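Local coordinates for protein Lic12234 (Leptospira interrogans, PDB 4TZH) that is of unknown function but belongs to a leucine-rich repeat family of a human pathogen, and may act as a virulence factor, at residues P1-A13 against N18-L30. Residues are numbered along the deposited sequence; the frame is centred on the assembly and turned at random. Where two conformers were deposited one is given.
Sequences PKEVIIHKNLSDA and NEVQILDLSRNQL. With ZN (zinc ion), chain D.
H7 pairs with L23 through its backbone: H7 N donates to I22 O (3.0 Å) and H7 O accepts from D24 N (2.8 Å), a single parallel bridge along the outer edge of strand 22-24. The carboxylate of E3 extends this pairing. With CG anti to the backbone N (chi1 -177°) and the chain extended beyond it, E3 OE1 takes Q21 N at 2.9 Å and E3 OE2 takes I22 N at 3.0 Å, both from out of the carboxylate plane. H7 ND1 donates to E3 OE2 at 2.8 Å, from the opposite face to I22. This bond and that of H7 NE2 to the zinc ion (2.1 Å) together fix the ring's rotation; water 2 and an atom from elsewhere also bind the metal. An acidic partner probably strengthens the imidazole as a ligand. Farther out, Q21 NE2 donates to P1 O, which lies in the Q21 amide plane, holding the first residue.

Apolar contacts flank these polar bonds. V20 CG2 sits over the centre of the H7 ring, a CH-pi contact, and also meets A13 CB, where a small methyl fits closely. Branched I6 and I22 meet through their CG2 methyls, while leucines L10 and L23 close the inner side. Asparagine suits the N-cap: N9 OD1 accepts from D12 N and S11 OG.

Strand 22-24 is outermost, with 45-47 on one side and segment 1-13 on the other, consistent with an N-terminal cap of the leucine-rich repeat solenoid.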
ATOM      1  N   PRO A   1      23.089   8.843  -5.529  1.00 48.04           N
ATOM      2  CA  PRO A   1      23.719   8.174  -4.385  1.00 46.85           C
ATOM      3  C   PRO A   1      22.711   7.479  -3.473  1.00 45.19           C
ATOM      4  O   PRO A   1      21.836   8.119  -2.888  1.00 44.90           O
ATOM      5  CB  PRO A   1      24.482   9.309  -3.687  1.00 49.81           C
ATOM      6  CG  PRO A   1      24.599  10.426  -4.729  1.00 55.64           C
ATOM      7  CD  PRO A   1      23.900   9.984  -5.989  1.00 51.29           C
ATOM      8  N   LYS A   2      22.820   6.155  -3.378  1.00 38.24           N
ATOM      9  CA  LYS A   2      21.920   5.364  -2.552  1.00 35.40           C
ATOM     10  C   LYS A   2      22.504   5.158  -1.155  1.00 35.15           C
ATOM     11  O   LYS A   2      23.724   5.152  -0.953  1.00 36.00           O
ATOM     12  CB  LYS A   2      21.554   4.018  -3.220  1.00 38.01           C
ATOM     13  CG  LYS A   2      20.829   4.124  -4.574  1.00 48.24           C
ATOM     14  CD  LYS A   2      19.399   4.650  -4.466  1.00 60.22           C
ATOM     15  CE  LYS A   2      18.715   4.714  -5.810  1.00 72.41           C
ATOM     16  NZ  LYS A   2      17.289   5.110  -5.675  1.00 80.73           N
ATOM     17  N   GLU A   3      21.605   4.998  -0.188  1.00 27.05           N
ATOM     18  CA  GLU A   3      21.963   4.758   1.186  1.00 24.78           C
ATOM     19  C   GLU A   3      22.054   3.241   1.412  1.00 26.38           C
ATOM     20  O   GLU A   3      21.090   2.508   1.149  1.00 26.79           O
ATOM     21  CB  GLU A   3      20.858   5.391   2.060  1.00 23.98           C
ATOM     22  CG  GLU A   3      21.089   5.310   3.560  1.00 22.74           C
ATOM     23  CD  GLU A   3      20.139   6.217   4.307  1.00 21.45           C
ATOM     24  OE1 GLU A   3      20.241   7.460   4.167  1.00 24.00           O
ATOM     25  OE2 GLU A   3      19.314   5.673   5.064  1.00 22.14           O
ATOM     26  N   VAL A   4      23.226   2.784   1.875  1.00 23.94           N
ATOM     27  CA  VAL A   4      23.503   1.364   2.153  1.00 23.75           C
ATOM     28  C   VAL A   4      23.537   1.052   3.652  1.00 24.48           C
ATOM     29  O   VAL A   4      23.243  -0.088   4.029  1.00 24.02           O
ATOM     30  CB  VAL A   4      24.748   0.830   1.413  1.00 29.06           C
ATOM     31  CG1 VAL A   4      24.542   0.917  -0.096  1.00 29.28           C
ATOM     32  CG2 VAL A   4      26.017   1.575   1.837  1.00 29.80           C
ATOM     33  N   ILE A   5      23.875   2.051   4.503  1.00 21.87           N
ATOM     34  CA  ILE A   5      23.824   1.930   5.956  1.00 21.96           C
ATOM     35  C   ILE A   5      22.585   2.688   6.332  1.00 22.69           C
ATOM     36  O   ILE A   5      22.590   3.934   6.387  1.00 23.19           O
ATOM     37  CB  ILE A   5      25.066   2.497   6.672  1.00 26.06           C
ATOM     38  CG1 ILE A   5      26.353   1.944   6.088  1.00 30.66           C
ATOM     39  CG2 ILE A   5      24.944   2.283   8.188  1.00 27.66           C
ATOM     40  CD1 ILE A   5      26.472   0.567   6.020  1.00 31.29           C
ATOM     41  N   ILE A   6      21.493   1.963   6.534  1.00 18.87           N
ATOM     42  CA  ILE A   6      20.210   2.617   6.737  1.00 18.29           C
ATOM     43  C   ILE A   6      20.022   3.144   8.143  1.00 19.46           C
ATOM     44  O   ILE A   6      20.803   2.832   9.042  1.00 20.82           O
ATOM     45  CB  ILE A   6      19.052   1.753   6.288  1.00 20.13           C
ATOM     46  CG1 ILE A   6      18.851   0.563   7.216  1.00 21.17           C
ATOM     47  CG2 ILE A   6      19.264   1.305   4.811  1.00 21.38           C
ATOM     48  CD1 ILE A   6      17.482  -0.049   7.027  1.00 22.01           C
ATOM     49  N   HIS A   7      19.035   3.993   8.309  1.00 17.15           N
ATOM     50  CA  HIS A   7      18.764   4.589   9.612  1.00 17.06           C
ATOM     51  C   HIS A   7      17.761   3.728  10.354  1.00 18.37           C
ATOM     52  O   HIS A   7      16.713   3.389   9.790  1.00 19.55           O
ATOM     53  CB  HIS A   7      18.254   6.016   9.402  1.00 17.98           C
ATOM     54  CG  HIS A   7      19.310   6.921   8.910  1.00 19.60           C
ATOM     55  ND1 HIS A   7      19.681   6.979   7.568  1.00 20.80           N
ATOM     56  CD2 HIS A   7      20.105   7.721   9.625  1.00 20.05           C
ATOM     57  CE1 HIS A   7      20.707   7.823   7.532  1.00 19.89           C
ATOM     58  NE2 HIS A   7      21.017   8.274   8.743  1.00 21.05           N
ATOM     59  N   LYS A   8      18.022   3.407  11.622  1.00 18.10           N
ATOM     60  CA  LYS A   8      17.130   2.534  12.385  1.00 17.63           C
ATOM     61  C   LYS A   8      16.607   3.204  13.637  1.00 20.78           C
ATOM     62  O   LYS A   8      15.904   2.560  14.426  1.00 22.04           O
ATOM     63  CB  LYS A   8      17.874   1.234  12.745  1.00 21.67           C
ATOM     64  CG  LYS A   8      18.200   0.368  11.528  1.00 30.26           C
ATOM     65  CD  LYS A   8      18.973  -0.868  11.949  1.00 43.59           C
ATOM     66  CE  LYS A   8      18.538  -2.116  11.235  1.00 64.72           C
ATOM     67  NZ  LYS A   8      18.826  -3.331  12.046  1.00 78.09           N
ATOM     68  N   ASN A   9      16.968   4.494  13.833  1.00 20.23           N
ATOM     69  CA  ASN A   9      16.553   5.210  15.027  1.00 20.68           C
ATOM     70  C   ASN A   9      16.049   6.590  14.661  1.00 23.05           C
ATOM     71  O   ASN A   9      16.794   7.361  14.055  1.00 21.53           O
ATOM     72  CB  ASN A   9      17.692   5.265  16.004  1.00 24.64           C
ATOM     73  CG  ASN A   9      17.330   5.997  17.271  1.00 41.15           C
ATOM     74  OD1 ASN A   9      17.391   7.218  17.353  1.00 31.39           O
ATOM     75  ND2 ASN A   9      16.970   5.258  18.287  1.00 34.13           N
ATOM     76  N   LEU A  10      14.801   6.901  15.030  1.00 20.49           N
ATOM     77  CA  LEU A  10      14.233   8.185  14.648  1.00 22.00           C
ATOM     78  C   LEU A  10      14.944   9.347  15.319  1.00 24.68           C
ATOM     79  O   LEU A  10      15.201  10.344  14.644  1.00 22.19           O
ATOM     80  CB  LEU A  10      12.716   8.224  14.914  1.00 22.54           C
ATOM     81  CG  LEU A  10      11.969   9.526  14.512  1.00 25.58           C
ATOM     82  CD1 LEU A  10      12.087   9.867  13.017  1.00 24.30           C
ATOM     83  CD2 LEU A  10      10.465   9.468  14.891  1.00 28.33           C
ATOM     84  N   SER A  11      15.267   9.235  16.636  1.00 24.45           N
ATOM     85  CA  SER A  11      15.921  10.370  17.277  1.00 25.56           C
ATOM     86  C   SER A  11      17.255  10.724  16.629  1.00 29.57           C
ATOM     87  O   SER A  11      17.521  11.917  16.404  1.00 29.13           O
ATOM     88  CB  SER A  11      16.048  10.149  18.782  1.00 32.98           C
ATOM     89  OG  SER A  11      16.644   8.912  19.137  1.00 45.48           O
ATOM     90  N   ASP A  12      18.073   9.710  16.302  1.00 26.16           N
ATOM     91  CA  ASP A  12      19.341   9.940  15.607  1.00 26.42           C
ATOM     92  C   ASP A  12      19.072  10.529  14.219  1.00 28.55           C
ATOM     93  O   ASP A  12      19.745  11.483  13.851  1.00 30.73           O
ATOM     94  CB  ASP A  12      20.154   8.646  15.448  1.00 28.81           C
ATOM     95  CG  ASP A  12      20.806   8.112  16.702  1.00 45.29           C
ATOM     96  OD1 ASP A  12      20.983   8.897  17.664  1.00 46.43           O
ATOM     97  OD2 ASP A  12      21.198   6.923  16.702  1.00 50.54           O
ATOM     98  N   ALA A  13      18.045  10.026  13.485  1.00 24.47           N
ATOM     99  CA  ALA A  13      17.712  10.550  12.144  1.00 23.77           C
ATOM    100  C   ALA A  13      17.374  12.016  12.216  1.00 26.20           C
ATOM    101  O   ALA A  13      17.757  12.750  11.315  1.00 24.50           O
ATOM    102  CB  ALA A  13      16.533   9.783  11.532  1.00 23.70           C
ATOM    103  N   ASN A  18      17.837  16.081   6.753  1.00 24.94           N
ATOM    104  CA  ASN A  18      17.858  16.095   5.290  1.00 25.72           C
ATOM    105  C   ASN A  18      18.676  14.988   4.651  1.00 27.14           C
ATOM    106  O   ASN A  18      18.568  14.756   3.449  1.00 27.51           O
ATOM    107  CB  ASN A  18      18.406  17.442   4.787  1.00 28.16           C
ATOM    108  CG  ASN A  18      17.658  18.632   5.311  1.00 47.21           C
ATOM    109  OD1 ASN A  18      18.256  19.601   5.748  1.00 46.43           O
ATOM    110  ND2 ASN A  18      16.346  18.581   5.281  1.00 33.98           N
ATOM    111  N   GLU A  19      19.493  14.316   5.445  1.00 24.38           N
ATOM    112  CA  GLU A  19      20.427  13.257   5.087  0.70 23.96           C
ATOM    113  C   GLU A  19      19.764  11.890   4.931  1.00 25.02           C
ATOM    114  O   GLU A  19      20.268  11.011   4.236  1.00 28.74           O
ATOM    115  CB  GLU A  19      21.446  13.161   6.242  0.70 25.44           C
ATOM    116  CG  GLU A  19      22.704  12.372   5.942  0.70 33.47           C
ATOM    117  CD  GLU A  19      23.665  12.962   4.927  0.70 39.16           C
ATOM    118  OE1 GLU A  19      23.744  14.206   4.800  0.70 34.98           O
ATOM    119  OE2 GLU A  19      24.401  12.164   4.311  0.70 42.62           O
ATOM    120  N   VAL A  20      18.671  11.675   5.673  1.00 21.37           N
ATOM    121  CA  VAL A  20      18.064  10.364   5.796  1.00 18.95           C
ATOM    122  C   VAL A  20      17.239   9.931   4.589  1.00 20.04           C
ATOM    123  O   VAL A  20      16.230  10.567   4.271  1.00 20.42           O
ATOM    124  CB  VAL A  20      17.262  10.339   7.105  1.00 21.01           C
ATOM    125  CG1 VAL A  20      16.636   8.960   7.347  1.00 19.74           C
ATOM    126  CG2 VAL A  20      18.156  10.799   8.286  1.00 21.32           C
ATOM    127  N   GLN A  21      17.661   8.833   3.953  1.00 17.49           N
ATOM    128  CA  GLN A  21      16.949   8.287   2.782  1.00 17.25           C
ATOM    129  C   GLN A  21      16.112   7.082   3.121  1.00 16.82           C
ATOM    130  O   GLN A  21      15.058   6.894   2.522  1.00 16.55           O
ATOM    131  CB  GLN A  21      17.927   7.938   1.670  1.00 18.91           C
ATOM    132  CG  GLN A  21      18.584   9.200   1.118  1.00 28.84           C
ATOM    133  CD  GLN A  21      19.688   8.906   0.141  1.00 40.45           C
ATOM    134  OE1 GLN A  21      20.881   9.012   0.461  1.00 37.17           O
ATOM    135  NE2 GLN A  21      19.317   8.488  -1.054  1.00 39.53           N
ATOM    136  N   ILE A  22      16.563   6.235   4.065  1.00 15.66           N
ATOM    137  CA  ILE A  22      15.858   5.020   4.420  1.00 14.59           C
ATOM    138  C   ILE A  22      15.750   4.955   5.924  1.00 15.56           C
ATOM    139  O   ILE A  22      16.789   4.997   6.591  1.00 16.36           O
ATOM    140  CB  ILE A  22      16.558   3.760   3.890  1.00 17.34           C
ATOM    141  CG1 ILE A  22      16.820   3.855   2.362  1.00 17.70           C
ATOM    142  CG2 ILE A  22      15.774   2.489   4.262  1.00 17.71           C
ATOM    143  CD1 ILE A  22      17.505   2.615   1.740  1.00 20.48           C
ATOM    144  N   LEU A  23      14.537   4.840   6.439  1.00 14.52           N
ATOM    145  CA  LEU A  23      14.310   4.724   7.883  1.00 15.34           C
ATOM    146  C   LEU A  23      13.570   3.417   8.128  1.00 14.17           C
ATOM    147  O   LEU A  23      12.507   3.174   7.538  1.00 15.35           O
ATOM    148  CB  LEU A  23      13.485   5.893   8.404  1.00 16.00           C
ATOM    149  CG  LEU A  23      13.255   5.880   9.927  1.00 17.93           C
ATOM    150  CD1 LEU A  23      14.574   6.180  10.707  1.00 20.02           C
ATOM    151  CD2 LEU A  23      12.206   6.915  10.298  1.00 19.75           C
ATOM    152  N   ASP A  24      14.115   2.601   9.026  1.00 14.65           N
ATOM    153  CA  ASP A  24      13.533   1.310   9.356  1.00 14.79           C
ATOM    154  C   ASP A  24      13.232   1.270  10.842  1.00 15.12           C
ATOM    155  O   ASP A  24      14.161   1.189  11.663  1.00 16.92           O
ATOM    156  CB  ASP A  24      14.457   0.169   8.941  1.00 16.28           C
ATOM    157  CG  ASP A  24      13.921  -1.222   9.213  1.00 24.76           C
ATOM    158  OD1 ASP A  24      12.825  -1.329   9.782  1.00 20.55           O
ATOM    159  OD2 ASP A  24      14.640  -2.201   8.933  1.00 27.12           O
ATOM    160  N   LEU A  25      11.947   1.414  11.165  1.00 14.98           N
ATOM    161  CA  LEU A  25      11.442   1.334  12.530  1.00 14.73           C
ATOM    162  C   LEU A  25      10.628   0.063  12.688  1.00 15.96           C
ATOM    163  O   LEU A  25       9.722   0.021  13.512  1.00 16.71           O
ATOM    164  CB  LEU A  25      10.614   2.563  12.951  1.00 15.96           C
ATOM    165  CG  LEU A  25      11.306   3.930  12.751  1.00 17.78           C
ATOM    166  CD1 LEU A  25      10.319   5.044  13.186  1.00 21.03           C
ATOM    167  CD2 LEU A  25      12.644   4.021  13.509  1.00 19.52           C
ATOM    168  N   SER A  26      10.932  -0.965  11.908  1.00 14.65           N
ATOM    169  CA  SER A  26      10.196  -2.209  12.077  1.00 13.72           C
ATOM    170  C   SER A  26      10.459  -2.812  13.475  1.00 15.98           C
ATOM    171  O   SER A  26      11.573  -2.677  14.007  1.00 18.07           O
ATOM    172  CB  SER A  26      10.640  -3.211  11.024  1.00 17.42           C
ATOM    173  OG  SER A  26      10.409  -2.655   9.737  1.00 17.89           O
ATOM    174  N   ARG A  27       9.457  -3.489  14.036  1.00 15.79           N
ATOM    175  CA  ARG A  27       9.591  -4.165  15.331  0.50 15.97           C
ATOM    176  C   ARG A  27      10.068  -3.220  16.429  1.00 18.57           C
ATOM    177  O   ARG A  27      10.901  -3.585  17.304  1.00 20.26           O
ATOM    178  CB  ARG A  27      10.504  -5.375  15.200  0.50 20.21           C
ATOM    179  CG  ARG A  27      10.018  -6.392  14.185  0.50 24.35           C
ATOM    180  CD  ARG A  27      11.078  -7.462  13.935  0.50 35.46           C
ATOM    181  NE  ARG A  27      12.395  -6.886  13.643  0.50 42.08           N
ATOM    182  CZ  ARG A  27      12.796  -6.478  12.443  0.50 52.40           C
ATOM    183  NH1 ARG A  27      11.994  -6.591  11.391  0.50 38.95           N
ATOM    184  NH2 ARG A  27      14.005  -5.961  12.283  0.50 40.62           N
ATOM    185  N   ASN A  28       9.504  -2.017  16.441  1.00 16.88           N
ATOM    186  CA  ASN A  28       9.835  -1.039  17.473  1.00 16.87           C
ATOM    187  C   ASN A  28       8.694  -0.861  18.493  1.00 18.58           C
ATOM    188  O   ASN A  28       8.705   0.100  19.249  1.00 20.22           O
ATOM    189  CB  ASN A  28      10.144   0.328  16.874  1.00 17.60           C
ATOM    190  CG  ASN A  28      11.545   0.491  16.292  1.00 20.00           C
ATOM    191  OD1 ASN A  28      12.202  -0.448  15.810  1.00 22.87           O
ATOM    192  ND2 ASN A  28      11.991   1.699  16.275  1.00 20.40           N
ATOM    193  N   GLN A  29       7.689  -1.753  18.446  1.00 17.84           N
ATOM    194  CA  GLN A  29       6.501  -1.670  19.317  1.00 18.58           C
ATOM    195  C   GLN A  29       5.833  -0.291  19.302  1.00 21.57           C
ATOM    196  O   GLN A  29       5.446   0.284  20.336  1.00 23.53           O
ATOM    197  CB  GLN A  29       6.820  -2.160  20.751  1.00 20.37           C
ATOM    198  CG  GLN A  29       6.993  -3.668  20.793  1.00 22.33           C
ATOM    199  CD  GLN A  29       5.667  -4.358  20.521  1.00 22.78           C
ATOM    200  OE1 GLN A  29       5.299  -4.655  19.362  1.00 20.91           O
ATOM    201  NE2 GLN A  29       4.934  -4.610  21.610  1.00 22.29           N
ATOM    202  N   LEU A  30       5.734   0.278  18.088  1.00 18.70           N
ATOM    203  CA  LEU A  30       5.132   1.593  17.954  1.00 18.61           C
ATOM    204  C   LEU A  30       3.615   1.485  17.940  1.00 20.91           C
ATOM    205  O   LEU A  30       3.067   0.717  17.147  1.00 20.58           O
ATOM    206  CB  LEU A  30       5.551   2.250  16.636  1.00 19.03           C
ATOM    207  CG  LEU A  30       7.022   2.530  16.452  1.00 23.00           C
ATOM    208  CD1 LEU A  30       7.284   3.054  15.045  1.00 22.25           C
ATOM    209  CD2 LEU A  30       7.503   3.535  17.516  1.00 27.18           C
TER
HETATM  210 ZN    ZN D 302      22.710   9.219   9.474  0.75 23.58          ZN
HETATM  211  O   HOH W   1      14.678  -0.004  14.259  1.00 23.55           O
HETATM  212  O   HOH W   2      22.035  10.542  10.904  1.00 29.70           O